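Local coordinates for ankyrin repeat family protein (Enterococcus faecalis, PDB 3HRA), which is of unknown function but, as an ankyrin repeat protein built of stacked helical pairs, probably serves as a scaffold for binding other proteins, at residues T96-L99 with N100-N103; F139-A143 with L144-V148; K188-T191 with E192-K195. All coordinates share one frame; numbering follows the deposited sequence.

Interaction 1: T96-L99 with N100-N103; sequences TPDL and NKHN
Asp98 and Lys101 close a type I beta turn in the connection between helix 85-94 and helix 110-115 of this ankyrin repeat array. Two direct hydrogen bonds hold the turn. Lys101 N donates to Asp98 O (3.2 Å); the N-H points well at the oxygen (162°), although the donor stands above the carbonyl plane. Asn100 N donates to Asp98 OD1 at 2.9 Å, an Asx turn nested in the beta turn, on the anti side of the carboxylate and out of its plane. The first torsion of Asp98, with CG anti to its own N (chi1 -177°), brings OD1 to that N-H.

The aliphatic part of Lys101 lies against the Asp98 carboxylate: the extended chain crosses the Asp98 side chain at about a right angle, with Lys101 CG 3.7 Å from Asp98 OD2. The opposite charges stop short of a salt bridge, and Lys101 NZ also donates to Asn66 O, outside the turn.

Three waters bridge the turn further. One donates to both Asp98 O and Lys101 O, a second joins Asp98 OD2 to Lys101 NZ, and a third donates to Leu99 O and weakly accepts from His102 ND1. Leu99 O also lies obliquely to the His102 ring, 3.3 Å from His102 CE1.

Interaction 2: F139-A143 with L144-V148; sequences FGYTA and LIEAV
Thr142 and Ile145 meet in the tightly packed part of this contact, where the chain turns from loop into helix. Thr142 OG1 accepts from Ile145 N at 3.1 Å, with an N-H to oxygen angle of 168°. The hydroxyl can do this because it sits between the backbone N and the carbonyl carbon (chi1 58°), tucked back over the first turn. The side chain of the residue whose N-H is capped lies against the same oxygen: Ile145 CG1 approaches to 3.5 Å of Thr142 OG1, and Ile145 CD1 lies only slightly farther away. Two backbone bonds complete the start of the helix, Glu146 N to Thr142 O at 3.0 Å and Ala147 N to Ala143 O at 2.9 Å.

Thr142 is thus the N-cap of helix 143-149, the first helix of a predicted ankyrin repeat, and the sequence Gly-Tyr-Thr-Ala-Leu is a variant of the family's familiar Gly-x-Thr-Pro-Leu signature. Leu144, next to the cap, turns its end away from the loop to meet Val161 and Met165 of helix 155-166, while Ala143 rests on Ala114 of helix 110-115.

Toward Tyr141 the contact is looser and less enclosed. The Tyr141 ring crosses the Ile145 side chain at about a right angle, with Tyr141 CD2 3.7 Å from Ile145 CG2. The bent Glu146 chain crosses the Tyr141 side chain at about a right angle near its root, Glu146 CG being 3.5 Å from Tyr141 CB. The Glu146 carboxylate then reaches the ring edge near the ring plane, the two planes 79° apart and Glu146 OE2 3.4 Å from Tyr141 CD1. One ring face carries Phe139 CB over its centre, where the loop becomes exposed at Phe139.

Interaction 3: K188-T191 with E192-K195; sequences KGYT and EISK
The short turn between helix 181-188 and helix 191-198, near the end of the ankyrin array, is the setting here: a Schellman motif at Gly189 ends helix 181-188, and Tyr190 is the N-cap position of helix 191-198. Gly189 has positive phi (75°), which glycine readily adopts, and Tyr190 follows as the centre of an inverse gamma turn, with a weak bond from Thr191 N to Gly189 O. The turn delivers the Tyr190 carbonyl to the new helix. Tyr190 O accepts from Ser194 N at 2.9 Å, the donor nearly along the C=O axis. One residue on, Lys195 N donates to Thr191 O at 3.0 Å with the donor 22° out of the carbonyl plane, so the regular i to i+4 pattern is established at once.

Side chains add less. Ser194 OG lies 3.3 Å from Tyr190 O, where at most a weak hydrogen bond is possible and its proton is not settled. The Tyr190 and Ile193 side chains meet near their roots, CB to CB at 4.2 Å. Beyond that, the tyrosine ring leads away from the helix, its CG beside the backbone N (chi1 -67°), and Lys188 CB lies 3.6 Å above the ring plane, over its centre. At the exposed side of the helix, Glu192 and Lys195 form a salt bridge, Lys195 NZ to Glu192 OE1 at 3.2 Å, with a weak hydrogen bond as part of it; both chains bend to bring their ends together.

Tyr190 OH is hydrogen-bonded to Arg151 O, tying this turn to the one between helix 143-149 and helix 155-166. Buried Ile193 touches Gln158 of helix 155-166 and Ala185 of helix 181-188, and Ser194 also rests on Ala185, which packs helix 191-198 against helices 181-188 and 155-166.

How the interactions relate
The three contacts follow one another along the chain and sample different connections of one ankyrin array: a beta turn in a loop, a helix start after a loop, and a turn between two successive helices. Interactions 2 and 3, with centres about 15 Å apart, touch directly through Val148: Val148 O is 3.3 Å from Tyr190 CE1, and Val148 CG2 is 3.7 Å from Ile193 CG2, so helix 143-149 touches both the turn before helix 191-198 and that helix itself. Interaction 1 stands apart, its centre about 19 Å from that of interaction 2 and about 33 Å from that of interaction 3; its nearest atoms remain about 7 Å and 20 Å away, respectively.

Interaction 1: T96-L99 with N100-N103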
loop_
_atom_site.group_PDB
_atom_site.type_symbol
_atom_site.label_atom_id
_atom_site.label_comp_id
_atom_site.label_asym_id
_atom_site.label_seq_id
_atom_site.Cartn_x
_atom_site.Cartn_y
_atom_site.Cartn_z
ATOM N N THR A 96 7.366 8.769 8.025
ATOM C CA THR A 96 7.108 9.730 6.954
ATOM C C THR A 96 7.247 9.023 5.612
ATOM O O THR A 96 8.351 8.722 5.172
ATOM C CB THR A 96 8.096 10.937 6.993
ATOM O OG1 THR A 96 8.002 11.613 8.251
ATOM C CG2 THR A 96 7.791 11.931 5.849
ATOM N N PRO A 97 6.119 8.742 4.958
ATOM C CA PRO A 97 6.175 8.063 3.653
ATOM C C PRO A 97 6.843 8.934 2.605
ATOM O O PRO A 97 6.671 10.158 2.610
ATOM C CB PRO A 97 4.696 7.870 3.294
ATOM C CG PRO A 97 3.962 7.932 4.622
ATOM C CD PRO A 97 4.744 8.903 5.461
ATOM N N ASP A 98 7.620 8.306 1.732
ATOM C CA ASP A 98 8.281 9.000 0.621
ATOM C C ASP A 98 7.433 8.809 -0.628
ATOM O O ASP A 98 7.444 7.735 -1.238
ATOM C CB ASP A 98 9.697 8.429 0.392
ATOM C CG ASP A 98 10.481 9.173 -0.712
ATOM O OD1 ASP A 98 9.876 9.936 -1.494
ATOM O OD2 ASP A 98 11.715 8.967 -0.805
ATOM N N LEU A 99 6.717 9.846 -1.040
ATOM C CA LEU A 99 5.809 9.685 -2.167
ATOM C C LEU A 99 6.483 9.771 -3.548
ATOM O O LEU A 99 5.801 9.711 -4.583
ATOM C CB LEU A 99 4.628 10.656 -2.057
ATOM C CG LEU A 99 3.817 10.629 -0.758
ATOM C CD1 LEU A 99 2.533 11.407 -0.952
ATOM C CD2 LEU A 99 3.516 9.215 -0.318
ATOM N N ASN A 100 7.806 9.902 -3.580
ATOM C CA ASN A 100 8.535 9.787 -4.842
ATOM C C ASN A 100 9.017 8.362 -5.126
ATOM O O ASN A 100 9.622 8.096 -6.178
ATOM C CB ASN A 100 9.710 10.763 -4.918
ATOM C CG ASN A 100 9.265 12.200 -4.978
ATOM O OD1 ASN A 100 8.319 12.549 -5.693
ATOM N ND2 ASN A 100 9.942 13.052 -4.217
ATOM N N LYS A 101 8.746 7.455 -4.193
ATOM C CA LYS A 101 9.033 6.035 -4.400
ATOM C C LYS A 101 7.778 5.278 -4.851
ATOM O O LYS A 101 6.722 5.389 -4.220
ATOM C CB LYS A 101 9.634 5.433 -3.135
ATOM C CG LYS A 101 11.043 5.998 -2.865
ATOM C CD LYS A 101 11.762 5.283 -1.773
ATOM C CE LYS A 101 13.219 5.724 -1.735
ATOM N NZ LYS A 101 13.969 5.104 -0.603
ATOM N N HIS A 102 7.886 4.547 -5.965
ATOM C CA HIS A 102 6.733 3.864 -6.551
ATOM C C HIS A 102 6.987 2.363 -6.674
ATOM O O HIS A 102 8.151 1.908 -6.660
ATOM C CB HIS A 102 6.394 4.459 -7.924
ATOM C CG HIS A 102 6.335 5.957 -7.924
ATOM N ND1 HIS A 102 5.397 6.669 -7.209
ATOM C CD2 HIS A 102 7.113 6.875 -8.537
ATOM C CE1 HIS A 102 5.605 7.962 -7.374
ATOM N NE2 HIS A 102 6.634 8.114 -8.185
ATOM N N ASN A 103 5.911 1.595 -6.796
ATOM C CA ASN A 103 6.035 0.139 -6.906
ATOM C C ASN A 103 6.500 -0.279 -8.288
ATOM O O ASN A 103 6.807 0.579 -9.109
ATOM C CB ASN A 103 4.732 -0.564 -6.495
ATOM C CG ASN A 103 3.565 -0.231 -7.413
ATOM O OD1 ASN A 103 3.718 -0.144 -8.615
ATOM N ND2 ASN A 103 2.387 -0.070 -6.839
HETATM O O HOH W 1 5.946 5.467 -1.525
HETATM O O HOH W 2 13.382 7.744 0.964
HETATM O O HOH W 3 3.966 7.370 -4.331
#

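Interaction 2: F139-A143 with L144-V148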
loop_
_atom_site.group_PDB
_atom_site.type_symbol
_atom_site.label_atom_id
_atom_site.label_comp_id
_atom_site.label_asym_id
_atom_site.label_seq_id
_atom_site.Cartn_x
_atom_site.Cartn_y
_atom_site.Cartn_z
ATOM N N PHE A 139 0.491 2.281 -16.592
ATOM C CA PHE A 139 -0.570 2.003 -17.544
ATOM C C PHE A 139 -1.525 3.174 -17.708
ATOM O O PHE A 139 -2.432 3.102 -18.529
ATOM C CB PHE A 139 -1.361 0.753 -17.122
ATOM C CG PHE A 139 -0.488 -0.390 -16.696
ATOM C CD1 PHE A 139 0.160 -1.173 -17.643
ATOM C CD2 PHE A 139 -0.314 -0.688 -15.354
ATOM C CE1 PHE A 139 0.972 -2.225 -17.260
ATOM C CE2 PHE A 139 0.507 -1.747 -14.961
ATOM C CZ PHE A 139 1.144 -2.515 -15.916
ATOM N N GLY A 140 -1.343 4.227 -16.907
ATOM C CA GLY A 140 -2.254 5.360 -16.907
ATOM C C GLY A 140 -3.455 5.143 -15.992
ATOM O O GLY A 140 -4.363 5.984 -15.935
ATOM N N TYR A 141 -3.461 4.024 -15.272
ATOM C CA TYR A 141 -4.585 3.680 -14.413
ATOM C C TYR A 141 -4.535 4.519 -13.153
ATOM O O TYR A 141 -3.475 4.696 -12.570
ATOM C CB TYR A 141 -4.564 2.211 -13.966
ATOM C CG TYR A 141 -4.728 1.166 -15.048
ATOM C CD1 TYR A 141 -4.246 -0.122 -14.859
ATOM C CD2 TYR A 141 -5.354 1.460 -16.250
ATOM C CE1 TYR A 141 -4.391 -1.089 -15.826
ATOM C CE2 TYR A 141 -5.507 0.488 -17.232
ATOM C CZ TYR A 141 -5.026 -0.782 -17.012
ATOM O OH TYR A 141 -5.168 -1.759 -17.977
ATOM N N THR A 142 -5.699 5.012 -12.745
ATOM C CA THR A 142 -5.885 5.600 -11.424
ATOM C C THR A 142 -6.489 4.526 -10.522
ATOM O O THR A 142 -6.875 3.446 -11.002
ATOM C CB THR A 142 -6.895 6.764 -11.466
ATOM O OG1 THR A 142 -8.147 6.284 -11.978
ATOM C CG2 THR A 142 -6.380 7.892 -12.358
ATOM N N ALA A 143 -6.617 4.842 -9.240
ATOM C CA ALA A 143 -7.280 3.951 -8.290
ATOM C C ALA A 143 -8.703 3.673 -8.748
ATOM O O ALA A 143 -9.161 2.524 -8.715
ATOM C CB ALA A 143 -7.281 4.554 -6.881
ATOM N N LEU A 144 -9.395 4.714 -9.199
ATOM C CA LEU A 144 -10.758 4.540 -9.690
ATOM C C LEU A 144 -10.842 3.583 -10.885
ATOM O O LEU A 144 -11.696 2.687 -10.919
ATOM C CB LEU A 144 -11.358 5.888 -10.066
ATOM C CG LEU A 144 -12.819 5.829 -10.488
ATOM C CD1 LEU A 144 -13.729 5.405 -9.313
ATOM C CD2 LEU A 144 -13.239 7.194 -11.059
ATOM N N ILE A 145 -9.977 3.783 -11.872
ATOM C CA ILE A 145 -9.971 2.941 -13.059
ATOM C C ILE A 145 -9.700 1.487 -12.703
ATOM O O ILE A 145 -10.378 0.590 -13.213
ATOM C CB ILE A 145 -8.965 3.443 -14.129
ATOM C CG1 ILE A 145 -9.501 4.728 -14.772
ATOM C CG2 ILE A 145 -8.776 2.389 -15.192
ATOM C CD1 ILE A 145 -8.478 5.489 -15.592
ATOM N N GLU A 146 -8.726 1.243 -11.828
ATOM C CA GLU A 146 -8.428 -0.132 -11.440
ATOM C C GLU A 146 -9.608 -0.746 -10.685
ATOM O O GLU A 146 -9.974 -1.898 -10.938
ATOM C CB GLU A 146 -7.127 -0.239 -10.622
ATOM C CG GLU A 146 -5.867 0.115 -11.417
ATOM C CD GLU A 146 -4.631 -0.684 -10.965
ATOM O OE1 GLU A 146 -4.715 -1.461 -9.982
ATOM O OE2 GLU A 146 -3.568 -0.550 -11.598
ATOM N N ALA A 147 -10.184 0.008 -9.746
ATOM C CA ALA A 147 -11.327 -0.485 -8.978
ATOM C C ALA A 147 -12.519 -0.865 -9.866
ATOM O O ALA A 147 -13.268 -1.785 -9.541
ATOM C CB ALA A 147 -11.754 0.525 -7.916
ATOM N N VAL A 148 -12.693 -0.152 -10.977
ATOM C CA VAL A 148 -13.788 -0.415 -11.913
ATOM C C VAL A 148 -13.423 -1.460 -12.969
ATOM O O VAL A 148 -14.126 -2.454 -13.134
ATOM C CB VAL A 148 -14.229 0.866 -12.642
ATOM C CG1 VAL A 148 -15.253 0.523 -13.744
ATOM C CG2 VAL A 148 -14.844 1.849 -11.648
#

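Interaction 3: K188-T191 with E192-K195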
loop_
_atom_site.group_PDB
_atom_site.type_symbol
_atom_site.label_atom_id
_atom_site.label_comp_id
_atom_site.label_asym_id
_atom_site.label_seq_id
_atom_site.Cartn_x
_atom_site.Cartn_y
_atom_site.Cartn_z
ATOM N N LYS A 188 -18.302 -3.424 -19.481
ATOM C CA LYS A 188 -18.345 -4.669 -18.726
ATOM C C LYS A 188 -19.744 -4.968 -18.206
ATOM O O LYS A 188 -19.995 -6.030 -17.647
ATOM C CB LYS A 188 -17.356 -4.599 -17.579
ATOM C CG LYS A 188 -15.933 -4.367 -18.060
ATOM C CD LYS A 188 -14.926 -4.615 -16.983
ATOM C CE LYS A 188 -13.527 -4.364 -17.532
ATOM N NZ LYS A 188 -13.374 -4.855 -18.946
ATOM N N GLY A 189 -20.650 -4.018 -18.396
ATOM C CA GLY A 189 -22.017 -4.173 -17.931
ATOM C C GLY A 189 -22.149 -4.006 -16.427
ATOM O O GLY A 189 -23.056 -4.574 -15.826
ATOM N N TYR A 190 -21.261 -3.210 -15.824
ATOM C CA TYR A 190 -21.301 -2.979 -14.374
ATOM C C TYR A 190 -22.300 -1.882 -14.030
ATOM O O TYR A 190 -21.927 -0.743 -13.735
ATOM C CB TYR A 190 -19.908 -2.632 -13.831
ATOM C CG TYR A 190 -18.912 -3.768 -13.913
ATOM C CD1 TYR A 190 -17.561 -3.539 -13.700
ATOM C CD2 TYR A 190 -19.323 -5.070 -14.209
ATOM C CE1 TYR A 190 -16.635 -4.571 -13.767
ATOM C CE2 TYR A 190 -18.396 -6.120 -14.280
ATOM C CZ TYR A 190 -17.058 -5.859 -14.060
ATOM O OH TYR A 190 -16.115 -6.873 -14.137
ATOM N N THR A 191 -23.579 -2.243 -14.081
ATOM C CA THR A 191 -24.673 -1.308 -13.943
ATOM C C THR A 191 -24.631 -0.439 -12.696
ATOM O O THR A 191 -24.853 0.760 -12.782
ATOM C CB THR A 191 -26.043 -2.034 -13.983
ATOM O OG1 THR A 191 -26.068 -2.938 -15.091
ATOM C CG2 THR A 191 -27.148 -1.027 -14.135
ATOM N N GLU A 192 -24.381 -1.035 -11.536
ATOM C CA GLU A 192 -24.391 -0.264 -10.295
ATOM C C GLU A 192 -23.256 0.756 -10.249
ATOM O O GLU A 192 -23.450 1.873 -9.788
ATOM C CB GLU A 192 -24.335 -1.172 -9.068
ATOM C CG GLU A 192 -25.538 -2.108 -8.909
ATOM C CD GLU A 192 -26.856 -1.355 -8.685
ATOM O OE1 GLU A 192 -26.838 -0.248 -8.099
ATOM O OE2 GLU A 192 -27.915 -1.878 -9.093
ATOM N N ILE A 193 -22.076 0.369 -10.728
ATOM C CA ILE A 193 -20.978 1.317 -10.852
ATOM C C ILE A 193 -21.305 2.445 -11.829
ATOM O O ILE A 193 -21.043 3.618 -11.538
ATOM C CB ILE A 193 -19.639 0.607 -11.193
ATOM C CG1 ILE A 193 -19.193 -0.197 -9.972
ATOM C CG2 ILE A 193 -18.569 1.612 -11.590
ATOM C CD1 ILE A 193 -17.932 -1.032 -10.179
ATOM N N SER A 194 -21.886 2.103 -12.983
ATOM C CA SER A 194 -22.240 3.132 -13.970
ATOM C C SER A 194 -23.178 4.185 -13.380
ATOM O O SER A 194 -23.026 5.382 -13.614
ATOM C CB SER A 194 -22.891 2.506 -15.207
ATOM O OG SER A 194 -21.958 1.710 -15.923
ATOM N N LYS A 195 -24.158 3.719 -12.621
ATOM C CA LYS A 195 -25.135 4.590 -11.991
ATOM C C LYS A 195 -24.445 5.520 -10.983
ATOM O O LYS A 195 -24.715 6.726 -10.951
ATOM C CB LYS A 195 -26.204 3.743 -11.302
ATOM C CG LYS A 195 -27.303 4.544 -10.655
ATOM C CD LYS A 195 -28.420 3.643 -10.145
ATOM C CE LYS A 195 -27.932 2.750 -9.025
ATOM N NZ LYS A 195 -29.056 1.998 -8.398
#